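Local coordinates for protein beta-N-acetylhexosaminidase (Mycobacterium smegmatis, PDB 4YYF) that probably hydrolyses terminal non-reducing N-acetyl-D-hexosamine residues from N-acetyl-beta-D-hexosaminides, as a member of glycosyl hydrolase family 3, at residues A[167-172]-A[214-219]; A[151-156]-A[286-291]; A[171-176]-A[201-206]; A[122-127]-A[160-165]. The protein carries 1 engineered substitution. All coordinates share one frame; numbering follows the deposited sequence.

Contact 1 of 4, residues A[167-172]-A[214-219]; sequences DTVIGD and DSHTGG. With FMT (formic acid), chain G.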
loop_
_atom_site.group_PDB
_atom_site.type_symbol
_atom_site.label_atom_id
_atom_site.label_comp_id
_atom_site.label_asym_id
_atom_site.label_seq_id
_atom_site.Cartn_x
_atom_site.Cartn_y
_atom_site.Cartn_z
ATOM N N ASP A 167 -4.524 -0.296 21.673
ATOM C CA ASP A 167 -3.468 -1.216 21.214
ATOM C C ASP A 167 -4.043 -2.525 20.655
ATOM O O ASP A 167 -3.692 -3.616 21.092
ATOM C CB ASP A 167 -2.456 -1.484 22.341
ATOM C CG ASP A 167 -1.195 -2.208 21.865
ATOM O OD1 ASP A 167 -0.878 -2.183 20.659
ATOM O OD2 ASP A 167 -0.510 -2.805 22.723
ATOM N N THR A 168 -4.953 -2.401 19.697
ATOM C CA THR A 168 -5.450 -3.556 18.946
ATOM C C THR A 168 -4.983 -3.383 17.503
ATOM O O THR A 168 -4.288 -2.413 17.203
ATOM C CB THR A 168 -6.976 -3.663 19.019
ATOM O OG1 THR A 168 -7.550 -2.453 18.520
ATOM C CG2 THR A 168 -7.424 -3.862 20.460
ATOM N N VAL A 169 -5.346 -4.305 16.612
ATOM C CA VAL A 169 -4.782 -4.291 15.255
ATOM C C VAL A 169 -4.927 -2.929 14.553
ATOM O O VAL A 169 -3.952 -2.383 14.021
ATOM C CB VAL A 169 -5.322 -5.463 14.380
ATOM C CG1 VAL A 169 -6.847 -5.466 14.328
ATOM C CG2 VAL A 169 -4.717 -5.417 12.977
ATOM N N ILE A 170 -6.131 -2.366 14.576
ATOM C CA ILE A 170 -6.323 -1.004 14.090
ATOM C C ILE A 170 -6.270 -0.070 15.298
ATOM O O ILE A 170 -5.279 0.636 15.492
ATOM C CB ILE A 170 -7.643 -0.845 13.300
ATOM C CG1 ILE A 170 -7.674 -1.824 12.124
ATOM C CG2 ILE A 170 -7.779 0.575 12.773
ATOM C CD1 ILE A 170 -6.446 -1.719 11.216
ATOM N N GLY A 171 -7.313 -0.088 16.129
ATOM C CA GLY A 171 -7.284 0.656 17.382
ATOM C C GLY A 171 -6.903 2.118 17.195
ATOM O O GLY A 171 -7.474 2.797 16.340
ATOM N N ASP A 172 -5.924 2.605 17.961
ATOM C CA ASP A 172 -5.556 4.028 17.885
ATOM C C ASP A 172 -4.913 4.462 16.559
ATOM O O ASP A 172 -4.577 5.647 16.374
ATOM C CB ASP A 172 -4.713 4.468 19.101
ATOM C CG ASP A 172 -3.322 3.842 19.138
ATOM O OD1 ASP A 172 -2.881 3.225 18.143
ATOM O OD2 ASP A 172 -2.652 3.997 20.185
ATOM N N ASP A 214 -7.348 -9.974 13.992
ATOM C CA ASP A 214 -6.103 -9.438 13.438
ATOM C C ASP A 214 -5.651 -10.242 12.212
ATOM O O ASP A 214 -5.270 -11.409 12.338
ATOM C CB ASP A 214 -5.019 -9.483 14.525
ATOM C CG ASP A 214 -3.728 -8.795 14.110
ATOM O OD1 ASP A 214 -3.557 -8.477 12.914
ATOM O OD2 ASP A 214 -2.867 -8.584 14.992
ATOM N N SER A 215 -5.670 -9.618 11.038
ATOM C CA SER A 215 -5.284 -10.315 9.807
ATOM C C SER A 215 -3.804 -10.718 9.762
ATOM O O SER A 215 -3.404 -11.523 8.921
ATOM C CB SER A 215 -5.660 -9.508 8.559
ATOM O OG SER A 215 -5.172 -8.170 8.618
ATOM N N HIS A 216 -2.993 -10.166 10.660
ATOM C CA HIS A 216 -1.600 -10.596 10.760
ATOM C C HIS A 216 -1.515 -12.061 11.184
ATOM O O HIS A 216 -0.576 -12.785 10.824
ATOM C CB HIS A 216 -0.819 -9.733 11.761
ATOM C CG HIS A 216 -0.568 -8.335 11.294
ATOM N ND1 HIS A 216 -1.431 -7.295 11.553
ATOM C CD2 HIS A 216 0.468 -7.805 10.589
ATOM C CE1 HIS A 216 -0.948 -6.179 11.023
ATOM N NE2 HIS A 216 0.203 -6.464 10.440
ATOM N N THR A 217 -2.497 -12.510 11.961
ATOM C CA THR A 217 -2.380 -13.822 12.575
ATOM C C THR A 217 -3.303 -14.890 11.992
ATOM O O THR A 217 -3.129 -16.073 12.263
ATOM C CB THR A 217 -2.542 -13.747 14.106
ATOM O OG1 THR A 217 -3.828 -13.211 14.415
ATOM C CG2 THR A 217 -1.456 -12.861 14.719
ATOM N N GLY A 218 -4.275 -14.488 11.187
ATOM C CA GLY A 218 -5.202 -15.454 10.619
ATOM C C GLY A 218 -6.308 -14.775 9.851
ATOM O O GLY A 218 -6.277 -13.564 9.664
ATOM N N GLY A 219 -7.289 -15.549 9.400
ATOM C CA GLY A 219 -8.377 -14.994 8.613
ATOM C C GLY A 219 -9.290 -14.155 9.478
ATOM O O GLY A 219 -9.491 -14.460 10.656
HETATM C C FMT G . 1.543 -2.751 9.855
HETATM O O1 FMT G . 0.722 -3.502 9.326
HETATM O O2 FMT G . 1.927 -2.862 11.018
#

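Contact 2 of 4, residues A[151-156]-A[286-291]; sequences VTVDFA and LVYTDD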
loop_
_atom_site.group_PDB
_atom_site.type_symbol
_atom_site.label_atom_id
_atom_site.label_comp_id
_atom_site.label_asym_id
_atom_site.label_seq_id
_atom_site.Cartn_x
_atom_site.Cartn_y
_atom_site.Cartn_z
ATOM N N VAL A 151 12.270 8.685 0.872
ATOM C CA VAL A 151 10.981 7.994 0.824
ATOM C C VAL A 151 10.103 8.637 -0.251
ATOM O O VAL A 151 10.067 9.859 -0.354
ATOM C CB VAL A 151 10.282 8.064 2.201
ATOM C CG1 VAL A 151 8.820 7.595 2.109
ATOM C CG2 VAL A 151 11.054 7.239 3.221
ATOM N N THR A 152 9.408 7.818 -1.044
ATOM C CA THR A 152 8.455 8.314 -2.052
ATOM C C THR A 152 6.985 7.966 -1.782
ATOM O O THR A 152 6.058 8.627 -2.300
ATOM C CB THR A 152 8.843 7.870 -3.482
ATOM O OG1 THR A 152 8.682 6.452 -3.633
ATOM C CG2 THR A 152 10.286 8.231 -3.766
ATOM N N VAL A 153 6.767 6.937 -0.975
ATOM C CA VAL A 153 5.419 6.451 -0.692
ATOM C C VAL A 153 5.265 6.217 0.800
ATOM O O VAL A 153 6.114 5.571 1.405
ATOM C CB VAL A 153 5.142 5.098 -1.396
ATOM C CG1 VAL A 153 3.746 4.589 -1.033
ATOM C CG2 VAL A 153 5.279 5.217 -2.916
ATOM N N ASP A 154 4.186 6.728 1.393
ATOM C CA ASP A 154 3.861 6.405 2.784
ATOM C C ASP A 154 2.555 5.623 2.804
ATOM O O ASP A 154 1.542 6.089 2.278
ATOM C CB ASP A 154 3.714 7.687 3.636
ATOM C CG ASP A 154 3.520 7.401 5.130
ATOM O OD1 ASP A 154 3.599 6.223 5.557
ATOM O OD2 ASP A 154 3.315 8.369 5.908
ATOM N N PHE A 155 2.562 4.449 3.426
ATOM C CA PHE A 155 1.326 3.685 3.571
ATOM C C PHE A 155 0.502 4.287 4.697
ATOM O O PHE A 155 0.376 3.713 5.775
ATOM C CB PHE A 155 1.635 2.216 3.831
ATOM C CG PHE A 155 2.297 1.526 2.663
ATOM C CD1 PHE A 155 1.773 1.657 1.376
ATOM C CD2 PHE A 155 3.451 0.775 2.841
ATOM C CE1 PHE A 155 2.381 1.010 0.278
ATOM C CE2 PHE A 155 4.070 0.134 1.753
ATOM C CZ PHE A 155 3.521 0.255 0.471
ATOM N N ALA A 156 -0.037 5.469 4.425
ATOM C CA ALA A 156 -0.852 6.218 5.374
ATOM C C ALA A 156 -1.601 7.249 4.555
ATOM O O ALA A 156 -1.131 7.648 3.495
ATOM C CB ALA A 156 0.057 6.895 6.428
ATOM N N LEU A 286 -3.466 3.924 -8.439
ATOM C CA LEU A 286 -2.673 2.777 -8.049
ATOM C C LEU A 286 -3.268 2.059 -6.844
ATOM O O LEU A 286 -3.655 2.685 -5.852
ATOM C CB LEU A 286 -1.256 3.241 -7.710
ATOM C CG LEU A 286 -0.170 2.174 -7.626
ATOM C CD1 LEU A 286 0.002 1.542 -9.000
ATOM C CD2 LEU A 286 1.145 2.789 -7.131
ATOM N N VAL A 287 -3.343 0.735 -6.930
ATOM C CA VAL A 287 -3.900 -0.065 -5.842
ATOM C C VAL A 287 -2.879 -1.099 -5.363
ATOM O O VAL A 287 -2.452 -1.956 -6.143
ATOM C CB VAL A 287 -5.209 -0.768 -6.272
ATOM C CG1 VAL A 287 -5.771 -1.570 -5.116
ATOM C CG2 VAL A 287 -6.252 0.259 -6.729
ATOM N N TYR A 288 -2.487 -1.004 -4.087
ATOM C CA TYR A 288 -1.565 -1.958 -3.472
ATOM C C TYR A 288 -2.331 -3.050 -2.739
ATOM O O TYR A 288 -3.487 -2.849 -2.362
ATOM C CB TYR A 288 -0.702 -1.258 -2.408
ATOM C CG TYR A 288 0.413 -0.372 -2.912
ATOM C CD1 TYR A 288 1.691 -0.880 -3.090
ATOM C CD2 TYR A 288 0.203 0.984 -3.151
ATOM C CE1 TYR A 288 2.740 -0.064 -3.526
ATOM C CE2 TYR A 288 1.254 1.817 -3.592
ATOM C CZ TYR A 288 2.512 1.271 -3.778
ATOM O OH TYR A 288 3.567 2.053 -4.208
ATOM N N THR A 289 -1.674 -4.191 -2.501
ATOM C CA THR A 289 -2.164 -5.133 -1.504
ATOM C C THR A 289 -1.444 -4.875 -0.193
ATOM O O THR A 289 -0.355 -4.302 -0.168
ATOM C CB THR A 289 -1.859 -6.598 -1.863
ATOM O OG1 THR A 289 -0.439 -6.797 -1.785
ATOM C CG2 THR A 289 -2.368 -6.944 -3.250
ATOM N N ASP A 290 -2.034 -5.350 0.896
ATOM C CA ASP A 290 -1.341 -5.428 2.180
ATOM C C ASP A 290 -0.333 -6.580 2.046
ATOM O O ASP A 290 -0.324 -7.290 1.034
ATOM C CB ASP A 290 -2.369 -5.699 3.292
ATOM C CG ASP A 290 -1.871 -5.333 4.693
ATOM O OD1 ASP A 290 -0.663 -5.108 4.898
ATOM O OD2 ASP A 290 -2.718 -5.290 5.607
ATOM N N ASP A 291 0.516 -6.747 3.054
ATOM C CA ASP A 291 1.616 -7.726 3.046
ATOM C C ASP A 291 1.130 -9.154 2.781
ATOM O O ASP A 291 0.335 -9.696 3.537
ATOM C CB ASP A 291 2.365 -7.588 4.386
ATOM C CG ASP A 291 3.296 -8.744 4.712
ATOM O OD1 ASP A 291 3.758 -9.486 3.821
ATOM O OD2 ASP A 291 3.589 -8.890 5.918
#

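Contact 3 of 4, residues A[171-176]-A[201-206]; sequences GDRSFG and VLKHFP. With ACT (acetate ion), chain D.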
loop_
_atom_site.group_PDB
_atom_site.type_symbol
_atom_site.label_atom_id
_atom_site.label_comp_id
_atom_site.label_asym_id
_atom_site.label_seq_id
_atom_site.Cartn_x
_atom_site.Cartn_y
_atom_site.Cartn_z
ATOM N N GLY A 171 -7.313 -0.088 16.129
ATOM C CA GLY A 171 -7.284 0.656 17.382
ATOM C C GLY A 171 -6.903 2.118 17.195
ATOM O O GLY A 171 -7.474 2.797 16.340
ATOM N N ASP A 172 -5.924 2.605 17.961
ATOM C CA ASP A 172 -5.556 4.028 17.885
ATOM C C ASP A 172 -4.913 4.462 16.559
ATOM O O ASP A 172 -4.577 5.647 16.374
ATOM C CB ASP A 172 -4.713 4.468 19.101
ATOM C CG ASP A 172 -3.322 3.842 19.138
ATOM O OD1 ASP A 172 -2.881 3.225 18.143
ATOM O OD2 ASP A 172 -2.652 3.997 20.185
ATOM N N ARG A 173 -4.750 3.521 15.630
ATOM C CA ARG A 173 -4.286 3.868 14.288
ATOM C C ARG A 173 -5.406 4.510 13.475
ATOM O O ARG A 173 -5.172 5.045 12.392
ATOM C CB ARG A 173 -3.780 2.626 13.551
ATOM C CG ARG A 173 -2.570 1.955 14.178
ATOM C CD ARG A 173 -2.371 0.574 13.546
ATOM N NE ARG A 173 -2.012 0.654 12.125
ATOM C CZ ARG A 173 -2.085 -0.367 11.277
ATOM N NH1 ARG A 173 -2.538 -1.540 11.697
ATOM N NH2 ARG A 173 -1.704 -0.217 10.014
ATOM N N SER A 174 -6.627 4.438 13.989
ATOM C CA SER A 174 -7.781 5.037 13.315
ATOM C C SER A 174 -8.064 6.436 13.836
ATOM O O SER A 174 -7.977 6.681 15.038
ATOM C CB SER A 174 -9.029 4.175 13.521
ATOM O OG SER A 174 -10.205 4.944 13.292
ATOM N N PHE A 175 -8.426 7.346 12.936
ATOM C CA PHE A 175 -8.744 8.717 13.334
ATOM C C PHE A 175 -10.082 8.844 14.061
ATOM O O PHE A 175 -10.368 9.885 14.635
ATOM C CB PHE A 175 -8.714 9.670 12.125
ATOM C CG PHE A 175 -7.326 9.998 11.645
ATOM C CD1 PHE A 175 -6.565 10.967 12.297
ATOM C CD2 PHE A 175 -6.775 9.326 10.571
ATOM C CE1 PHE A 175 -5.285 11.270 11.860
ATOM C CE2 PHE A 175 -5.498 9.617 10.131
ATOM C CZ PHE A 175 -4.742 10.592 10.788
ATOM N N GLY A 176 -10.915 7.811 14.034
ATOM C CA GLY A 176 -12.147 7.874 14.801
ATOM C C GLY A 176 -13.195 6.830 14.464
ATOM O O GLY A 176 -13.021 6.018 13.559
ATOM N N VAL A 201 -1.292 6.598 0.778
ATOM C CA VAL A 201 -2.036 5.380 0.435
ATOM C C VAL A 201 -3.135 5.152 1.476
ATOM O O VAL A 201 -2.842 4.870 2.631
ATOM C CB VAL A 201 -1.118 4.138 0.382
ATOM C CG1 VAL A 201 -1.902 2.918 -0.172
ATOM C CG2 VAL A 201 0.132 4.400 -0.494
ATOM N N LEU A 202 -4.392 5.285 1.060
ATOM C CA LEU A 202 -5.540 5.060 1.942
ATOM C C LEU A 202 -5.706 3.562 2.226
ATOM O O LEU A 202 -5.717 2.758 1.298
ATOM C CB LEU A 202 -6.809 5.578 1.265
ATOM C CG LEU A 202 -6.754 6.990 0.672
ATOM C CD1 LEU A 202 -8.038 7.286 -0.099
ATOM C CD2 LEU A 202 -6.556 8.028 1.775
ATOM N N LYS A 203 -5.855 3.176 3.493
ATOM C CA LYS A 203 -5.933 1.744 3.839
ATOM C C LYS A 203 -6.879 1.542 5.035
ATOM O O LYS A 203 -7.093 2.495 5.790
ATOM C CB LYS A 203 -4.521 1.197 4.127
ATOM C CG LYS A 203 -3.890 1.714 5.417
ATOM C CD LYS A 203 -2.372 1.411 5.450
ATOM C CE LYS A 203 -1.773 1.690 6.830
ATOM N NZ LYS A 203 -0.291 1.427 6.854
ATOM N N HIS A 204 -7.462 0.351 5.237
ATOM C CA HIS A 204 -7.291 -0.855 4.421
ATOM C C HIS A 204 -8.632 -1.206 3.746
ATOM O O HIS A 204 -9.544 -1.714 4.397
ATOM C CB HIS A 204 -6.840 -2.043 5.303
ATOM C CG HIS A 204 -5.598 -1.788 6.107
ATOM N ND1 HIS A 204 -5.613 -1.112 7.322
ATOM C CD2 HIS A 204 -4.304 -2.133 5.904
ATOM C CE1 HIS A 204 -4.393 -1.039 7.800
ATOM N NE2 HIS A 204 -3.567 -1.654 6.959
ATOM N N PHE A 205 -8.749 -0.938 2.448
ATOM C CA PHE A 205 -10.010 -1.089 1.702
ATOM C C PHE A 205 -10.488 -2.548 1.629
ATOM O O PHE A 205 -9.684 -3.460 1.416
ATOM C CB PHE A 205 -9.795 -0.534 0.285
ATOM C CG PHE A 205 -11.031 -0.486 -0.571
ATOM C CD1 PHE A 205 -11.396 -1.577 -1.360
ATOM C CD2 PHE A 205 -11.799 0.675 -0.643
ATOM C CE1 PHE A 205 -12.527 -1.524 -2.177
ATOM C CE2 PHE A 205 -12.924 0.731 -1.464
ATOM C CZ PHE A 205 -13.285 -0.374 -2.234
ATOM N N PRO A 206 -11.811 -2.787 1.778
ATOM C CA PRO A 206 -12.902 -1.832 2.026
ATOM C C PRO A 206 -13.185 -1.560 3.505
ATOM O O PRO A 206 -14.279 -1.092 3.841
ATOM C CB PRO A 206 -14.107 -2.541 1.418
ATOM C CG PRO A 206 -13.820 -4.008 1.692
ATOM C CD PRO A 206 -12.328 -4.125 1.441
HETATM C C ACT D . -2.665 -4.113 8.748
HETATM O O ACT D . -1.865 -4.506 7.867
HETATM O OXT ACT D . -2.163 -3.464 9.689
HETATM C CH3 ACT D . -4.133 -4.413 8.701
HETATM O O HOH W 1 -0.753 -1.527 6.992
#

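Contact 4 of 4, residues A[122-127]-A[160-165]; sequences SARELA and DVTDAA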
loop_
_atom_site.group_PDB
_atom_site.type_symbol
_atom_site.label_atom_id
_atom_site.label_comp_id
_atom_site.label_asym_id
_atom_site.label_seq_id
_atom_site.Cartn_x
_atom_site.Cartn_y
_atom_site.Cartn_z
ATOM N N SER A 122 -0.544 9.070 18.015
ATOM C CA SER A 122 -1.343 8.193 17.168
ATOM C C SER A 122 -2.410 9.003 16.436
ATOM O O SER A 122 -2.739 10.121 16.846
ATOM C CB SER A 122 -2.047 7.165 18.038
ATOM O OG SER A 122 -2.999 7.821 18.858
ATOM N N ALA A 123 -2.962 8.420 15.375
ATOM C CA ALA A 123 -4.046 9.039 14.607
ATOM C C ALA A 123 -5.200 9.431 15.516
ATOM O O ALA A 123 -5.798 10.498 15.368
ATOM C CB ALA A 123 -4.546 8.063 13.536
ATOM N N ARG A 124 -5.540 8.543 16.441
ATOM C CA ARG A 124 -6.654 8.797 17.345
ATOM C C ARG A 124 -6.383 9.987 18.270
ATOM O O ARG A 124 -7.262 10.824 18.506
ATOM C CB ARG A 124 -6.948 7.546 18.173
ATOM C CG ARG A 124 -7.990 7.768 19.253
ATOM C CD ARG A 124 -8.265 6.480 19.986
ATOM N NE ARG A 124 -9.038 5.550 19.166
ATOM C CZ ARG A 124 -9.266 4.282 19.496
ATOM N NH1 ARG A 124 -8.751 3.787 20.609
ATOM N NH2 ARG A 124 -9.997 3.510 18.705
ATOM N N GLU A 125 -5.166 10.061 18.795
ATOM C CA GLU A 125 -4.795 11.168 19.667
ATOM C C GLU A 125 -4.750 12.494 18.891
ATOM O O GLU A 125 -5.113 13.549 19.414
ATOM C CB GLU A 125 -3.458 10.876 20.360
ATOM C CG GLU A 125 -3.077 11.863 21.468
ATOM C CD GLU A 125 -3.901 11.709 22.757
ATOM O OE1 GLU A 125 -4.978 11.061 22.739
ATOM O OE2 GLU A 125 -3.466 12.249 23.803
ATOM N N LEU A 126 -4.322 12.444 17.640
ATOM C CA LEU A 126 -4.319 13.655 16.815
ATOM C C LEU A 126 -5.736 14.194 16.661
ATOM O O LEU A 126 -5.980 15.397 16.797
ATOM C CB LEU A 126 -3.729 13.365 15.445
ATOM C CG LEU A 126 -2.220 13.138 15.376
ATOM C CD1 LEU A 126 -1.803 12.928 13.920
ATOM C CD2 LEU A 126 -1.475 14.333 15.983
ATOM N N ALA A 127 -6.678 13.296 16.404
ATOM C CA ALA A 127 -8.053 13.724 16.177
ATOM C C ALA A 127 -8.646 14.312 17.455
ATOM O O ALA A 127 -9.535 15.160 17.401
ATOM C CB ALA A 127 -8.892 12.580 15.654
ATOM N N ASP A 160 -9.574 3.359 8.074
ATOM C CA ASP A 160 -10.400 2.466 8.877
ATOM C C ASP A 160 -11.127 3.225 9.976
ATOM O O ASP A 160 -10.591 4.166 10.570
ATOM C CB ASP A 160 -9.551 1.362 9.513
ATOM C CG ASP A 160 -8.869 0.481 8.491
ATOM O OD1 ASP A 160 -9.470 0.213 7.424
ATOM O OD2 ASP A 160 -7.716 0.059 8.752
ATOM N N VAL A 161 -12.361 2.803 10.239
ATOM C CA VAL A 161 -13.227 3.442 11.212
ATOM C C VAL A 161 -13.421 2.449 12.346
ATOM O O VAL A 161 -13.821 1.314 12.100
ATOM C CB VAL A 161 -14.594 3.738 10.560
ATOM C CG1 VAL A 161 -15.548 4.338 11.555
ATOM C CG2 VAL A 161 -14.405 4.654 9.341
ATOM N N THR A 162 -13.131 2.848 13.585
ATOM C CA THR A 162 -13.267 1.913 14.700
ATOM C C THR A 162 -13.331 2.601 16.052
ATOM O O THR A 162 -12.879 3.739 16.217
ATOM C CB THR A 162 -12.089 0.905 14.749
ATOM O OG1 THR A 162 -12.408 -0.169 15.642
ATOM C CG2 THR A 162 -10.834 1.576 15.252
ATOM N N ASP A 163 -13.876 1.879 17.022
ATOM C CA ASP A 163 -13.874 2.314 18.417
ATOM C C ASP A 163 -13.128 1.318 19.307
ATOM O O ASP A 163 -13.229 1.376 20.539
ATOM C CB ASP A 163 -15.309 2.476 18.920
ATOM C CG ASP A 163 -16.148 1.235 18.682
ATOM O OD1 ASP A 163 -15.580 0.165 18.367
ATOM O OD2 ASP A 163 -17.385 1.326 18.814
ATOM N N ALA A 164 -12.393 0.402 18.682
ATOM C CA ALA A 164 -11.634 -0.611 19.424
ATOM C C ALA A 164 -10.610 0.013 20.373
ATOM O O ALA A 164 -10.172 1.148 20.173
ATOM C CB ALA A 164 -10.945 -1.564 18.464
ATOM N N ALA A 165 -10.238 -0.736 21.404
ATOM C CA ALA A 165 -9.160 -0.351 22.310
ATOM C C ALA A 165 -7.907 0.064 21.548
ATOM O O ALA A 165 -7.599 -0.489 20.487
ATOM C CB ALA A 165 -8.841 -1.494 23.249
HETATM O O HOH W 2 -10.351 5.837 16.644
#

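Contact 1 of 4, residues A[167-172]-A[214-219]
A valine methyl leans on a carboxylate oxygen here: Val169 CG2 comes to 3.3 Å from Asp214 OD1, with CB also lying against the carboxylate carbon. The branch that reaches across is the one trans to the valine's own backbone N, while CG1 stays near the Asp214 backbone. Beyond the carboxylate, the same CG2 methyl meets the His216 imidazole at its edge, 4.0 Å from ND1 and close to the ring plane. The contact between the two loops is thus van der Waals in character, small and at the surface.

What Val169 touches is a tightly tied group. Asp214 OD1 accepts two bonds from its own loop: His216 ND1 donates to Asp214 OD1 at 2.8 Å, using the syn lone pair of OD1, which lies in the imidazole plane, and His216 N reaches the same OD1 at 2.9 Å from above the carboxylate plane, closing an Asx turn. Two grips on one oxygen fix the turn of both the carboxylate and the imidazole. The Asp214 carbonyl is held as well, by Thr217 N and by Thr217 OG1 at 3.1 Å from Asp214 O. On the far edge of the imidazole, His216 NE2 donates at 3.2 Å to O1 of a bound formic acid, probably from the crystallisation liquor, somewhat bent at 138°. A histidine bonded to the carboxylate two residues earlier, on a loop above the barrel, recalls the Asp-Ser-His sequence of family 3 N-acetylglucosaminidases.

Contact 2 of 4, residues A[151-156]-A[286-291]
Tyr288 and Phe155 meet in a T-shaped stack inside the TIM-barrel-type domain, near the centre of the chain. They come from strand 287-289 and from the loop just after strand 153-154. Strands 199-205 and 246-249 lie between these two in the sheet, so the side chains meet across the barrel interior and not as neighbours along its wall. The rings stand nearly upright to each other, with planes at 81° and centroids 5.1 Å apart. Phe155 supplies the edge: Phe155 CE1 points at the middle of one Tyr288 face, 3.9 Å from Tyr288 CD1, while Phe155 CZ rides beside it. The phenylalanine sits at the centre of an inverse gamma turn, and its ring, with CG trans to the carbonyl carbon (chi1 -66°), swings inward from there to the tyrosine. Its backbone O is taken by Lys203 NZ, which links this turn to strand 199-205.

Val153 completes the trio from further down its strand. It faces Tyr288 from the opposite direction and meets the phenolic end, so the tyrosine is packed on its ring by an aromatic edge and at its tip by aliphatic carbon. The nearest approach there is Val153 CG2 to Tyr288 OH, at 3.8 Å, with Val153 CG1 only slightly further off.

Contact 3 of 4, residues A[171-176]-A[201-206]
Arg173 sets out from a short 3-10 turn with CB directed at strand 199-205 and ends beside Lys203 and His204. CB, CG and CD carry the chain across the gap, with CG trans to the carbonyl carbon. The chain then bends about the CG-CD bond (chi3 66°), which lays the guanidinium at the side of the His204 ring. CZ comes within 3.5 Å of acetate OXT, ahead of the two terminal nitrogens. NH1 donates to acetate OXT at 2.8 Å and fairly straight (160°), and it also bonds Val169 O. NH2 meets more: it lies 3.6 Å from His204 CE1, in the imidazole plane at the ring's edge, with the two flat groups turned 77° apart. It also touches Lys203 CE at 3.7 Å, and its bond to OXT is weak.

Arg173 NH2 and Lys203 NZ come within 3.8 Å of each other, yet both form salt bridges with Glu106 OE2, and Lys203 NZ bonds Phe155 O besides. Water 1 joins the group, accepting from Lys203 NZ at 3.0 Å and lying 2.8 Å from His204 NE2. The imidazole is sandwiched, with Lys203 CG over the centre of one face and the acetate methyl against the other, while Asp160 OD2 bonds ND1 and fixes its rotation. Cis peptides before His204 and before Pro206 kink the strand end. This corner resembles the KHFPG-type motif of family 3 N-acetylglucosaminidases and probably lines the sugar pocket at the C-terminal ends of the barrel strands, where an acetate, probably from the crystallisation liquor, now sits.

Contact 4 of 4, residues A[122-127]-A[160-165]
Arg124 sets the NH1/NH2 edge of its guanidinium against the carbonyl oxygen of Ala164, an end-on grip in which two nitrogens share a single acceptor. It joins the first turn of helix 123-129 to the long loop that follows strand 153-154 of the TIM-barrel-type domain. NH2 lies 2.8 Å from Ala164 O with an angle of 152° at the hydrogen. NH1 reaches the same O at 3.0 Å and is more bent, 138°. Both bonds keep the oxygen in the guanidinium plane, so the pair fixes the turn of that flat group against the loop. The chain runs out from the helix extended as far as CD, with CG trans to the backbone N. It then turns about the CG-CD bond (chi3 -73°) to present NH1 and NH2 together.

Both sides are braced locally. Ser122 is the N-cap of the helix, its OG accepting from Glu125 N at 3.1 Å, and Arg124 N itself bonds Asp172 O. In the loop, Thr162 OG1 accepts from Ala164 N at 3.1 Å, closing an ST turn that ties down Ala164 just ahead of the gripped carbonyl, and the same hydroxyl is bonded to Gly209 O. Around the guanidinium the loop curls closely: Thr162 CG2 stands 4.0 Å from Arg124 NH2, and the Ala165 backbone comes alongside NH1. The third nitrogen is served by solvent, since water 2 accepts from Arg124 NE at 2.9 Å and passes a weak bond on to Thr162 O.

In the fold
From the N terminus, residues 122-127 at the start of helix 123-129 come first, and contact 4 closes at 160-165. Contact 2 has by then opened at 151-156, so the two cross; it closes only at 286-291, spanning the barrel interior. Within that long loop lie contacts 1 and 3, which set out from overlapping residues, 167-172 and 171-176. Contact 3 returns after helix 179-196 on strand 199-205, and contact 1 in the loop beyond that strand. Contacts 4 and 3 also meet through Ser174 OG and Asp160 O. Contacts 4, 3 and 1 tie the loop after strand 153-154 to a surface helix, to the neighbouring strand and to the loop following it.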